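PDB 4XAC: EvdO2 from Micromonospora carbonacea, which probably acts as an iron(II)- and 2-oxoglutarate-dependent oxygenase of the phytanoyl-CoA dioxygenase family in the biosynthesis of the orthosomycin antibiotic everninomicin. Local coordinates for residues W128-A133 / D210-H215. Sequence-based numbering, arbitrary orientation.
Sequences WHQDEA and DFRTPH. With NI (nickel (II) ion), chain B; AKG (2-oxoglutaric acid), chain D.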
# COMPACT_ATOMS: atom_id res chain seq x y z
N TRP A 128 5.85 9.24 -6.59
CA TRP A 128 4.89 10.00 -5.78
C TRP A 128 3.50 9.91 -6.38
O TRP A 128 3.34 10.07 -7.58
CB TRP A 128 5.32 11.47 -5.70
CG TRP A 128 6.43 11.68 -4.76
CD1 TRP A 128 7.76 11.89 -5.06
CD2 TRP A 128 6.32 11.71 -3.34
NE1 TRP A 128 8.47 12.04 -3.90
CE2 TRP A 128 7.61 11.94 -2.83
CE3 TRP A 128 5.25 11.56 -2.45
CZ2 TRP A 128 7.87 12.02 -1.46
CZ3 TRP A 128 5.50 11.66 -1.08
CH2 TRP A 128 6.80 11.89 -0.61
N HIS A 129 2.51 9.64 -5.54
CA HIS A 129 1.12 9.56 -5.95
C HIS A 129 0.22 9.67 -4.72
O HIS A 129 0.67 9.51 -3.58
CB HIS A 129 0.84 8.25 -6.72
CG HIS A 129 0.86 7.03 -5.83
ND1 HIS A 129 2.04 6.46 -5.39
CD2 HIS A 129 -0.14 6.32 -5.27
CE1 HIS A 129 1.75 5.43 -4.60
NE2 HIS A 129 0.43 5.32 -4.50
N GLN A 130 -1.06 9.95 -4.97
CA GLN A 130 -2.10 9.81 -3.96
C GLN A 130 -3.03 8.70 -4.41
O GLN A 130 -3.38 8.61 -5.59
CB GLN A 130 -2.87 11.12 -3.78
CG GLN A 130 -2.05 12.22 -3.15
CD GLN A 130 -2.62 13.57 -3.51
OE1 GLN A 130 -2.62 13.95 -4.68
NE2 GLN A 130 -3.16 14.27 -2.52
N ASP A 131 -3.42 7.84 -3.49
CA ASP A 131 -4.23 6.70 -3.87
C ASP A 131 -5.58 7.16 -4.44
O ASP A 131 -6.17 6.53 -5.32
CB ASP A 131 -4.42 5.76 -2.67
CG ASP A 131 -3.10 5.11 -2.24
OD1 ASP A 131 -2.18 5.02 -3.08
OD2 ASP A 131 -2.98 4.69 -1.07
N GLU A 132 -6.08 8.29 -3.94
CA GLU A 132 -7.34 8.81 -4.45
C GLU A 132 -7.25 9.22 -5.93
O GLU A 132 -8.26 9.29 -6.63
CB GLU A 132 -7.82 9.99 -3.59
CG GLU A 132 -9.23 10.46 -3.96
CD GLU A 132 -9.79 11.48 -3.00
OE1 GLU A 132 -9.26 11.60 -1.88
OE2 GLU A 132 -10.75 12.16 -3.38
N ALA A 133 -6.03 9.44 -6.44
CA ALA A 133 -5.87 9.79 -7.85
C ALA A 133 -6.39 8.68 -8.77
O ALA A 133 -6.70 8.92 -9.94
CB ALA A 133 -4.41 10.08 -8.17
N ASP A 210 -4.02 7.79 4.78
CA ASP A 210 -5.25 8.27 4.17
C ASP A 210 -5.20 8.18 2.65
O ASP A 210 -4.13 8.24 2.05
CB ASP A 210 -5.49 9.72 4.60
CG ASP A 210 -6.84 10.26 4.14
OD1 ASP A 210 -6.91 10.89 3.07
OD2 ASP A 210 -7.84 10.03 4.85
N PHE A 211 -6.37 8.03 2.02
CA PHE A 211 -6.48 8.01 0.56
C PHE A 211 -5.85 9.23 -0.09
O PHE A 211 -5.50 9.18 -1.26
CB PHE A 211 -7.95 7.96 0.13
CG PHE A 211 -8.57 6.59 0.16
CD1 PHE A 211 -7.82 5.47 0.47
CD2 PHE A 211 -9.92 6.44 -0.11
CE1 PHE A 211 -8.41 4.22 0.49
CE2 PHE A 211 -10.52 5.19 -0.10
CZ PHE A 211 -9.76 4.08 0.20
N ARG A 212 -5.72 10.35 0.63
CA ARG A 212 -5.21 11.57 0.00
C ARG A 212 -3.77 11.94 0.39
O ARG A 212 -3.24 12.92 -0.11
CB ARG A 212 -6.15 12.75 0.32
CG ARG A 212 -6.47 13.63 -0.89
CD ARG A 212 -7.58 14.64 -0.61
NE ARG A 212 -8.89 14.22 -1.12
CZ ARG A 212 -10.01 14.93 -1.00
NH1 ARG A 212 -9.99 16.11 -0.38
NH2 ARG A 212 -11.15 14.47 -1.49
N THR A 213 -3.14 11.16 1.26
CA THR A 213 -1.74 11.42 1.64
C THR A 213 -0.74 11.04 0.53
O THR A 213 -0.69 9.86 0.13
CB THR A 213 -1.38 10.65 2.91
OG1 THR A 213 -2.36 10.93 3.92
CG2 THR A 213 0.01 11.03 3.42
N PRO A 214 0.04 12.01 0.02
CA PRO A 214 1.01 11.62 -1.02
C PRO A 214 2.06 10.68 -0.45
O PRO A 214 2.51 10.86 0.69
CB PRO A 214 1.63 12.95 -1.48
CG PRO A 214 0.64 14.00 -1.07
CD PRO A 214 -0.02 13.47 0.21
N HIS A 215 2.41 9.67 -1.23
CA HIS A 215 3.48 8.75 -0.83
C HIS A 215 4.28 8.22 -2.02
O HIS A 215 3.85 8.29 -3.18
CB HIS A 215 2.91 7.59 0.00
CG HIS A 215 1.78 6.85 -0.65
ND1 HIS A 215 0.50 7.34 -0.71
CD2 HIS A 215 1.75 5.64 -1.25
CE1 HIS A 215 -0.28 6.47 -1.33
NE2 HIS A 215 0.45 5.43 -1.67
NI NI B . -0.36 4.08 -3.04
C1 AKG D . 0.08 1.95 -1.35
O1 AKG D . 0.01 1.04 -0.48
O2 AKG D . -0.87 2.74 -1.55
C2 AKG D . 1.30 2.07 -2.20
O5 AKG D . 1.33 2.89 -3.11
C3 AKG D . 2.46 1.18 -1.93
C4 AKG D . 3.68 1.33 -2.79
C5 AKG D . 4.77 0.31 -2.64
O3 AKG D . 4.64 -0.63 -1.81
O4 AKG D . 5.82 0.39 -3.33
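Two arginines converge on E132 OE2: R212 NH2 reaches it at 3.0 Å on the syn lone pair, and R246 forms a second salt bridge to it. R212 grips the carboxylate side-on, its NE meeting E132 OE1 at 2.8 Å from above the carboxylate plane, the carboxylate and guanidinium planes being 41° apart rather than flush. E132 leaves its backbone with CG opposite N (chi1 -172°) and runs on extended, which carries the carboxylate out to the guanidinium. Were R212 an alanine, E132 OE1 would probably lose the NE that meets it and the carboxylate would be held less firmly, with R246 still bound at OE2.

The neighbouring amide is fixed in a similar way. Q130 NE2 gives a nearly straight bond to R212 O at 2.8 Å, and donates also to P170 O, while OE1 accepts from L172 N; the Q130 chain runs alongside the P214 ring. F211 O receives E132 N at 2.9 Å, so side chains and backbone together join the start of the 3-10 segment that begins at D131 to the 210-213 beta turn.

Further along, H129 and H215 form an antiparallel hydrogen-bonded pair that sends both imidazoles to the same face, where their planes stand 65° apart. Their NE2 atoms and D131 OD1 each bind nickel at 2.0–2.1 Å, alongside 2-oxoglutarate O2 and O5. Second-shell bonds fix the rings: H215 ND1 donates to T213 O (2.9 Å) within the ring plane, and H129 ND1 to P127 O. D131 OD2 is held by H209. Here the HxD pair H129 and D131 and, far along the sequence, H215 make the two-histidine, one-carboxylate facial triad on the cupin barrel, nickel probably replacing iron(II).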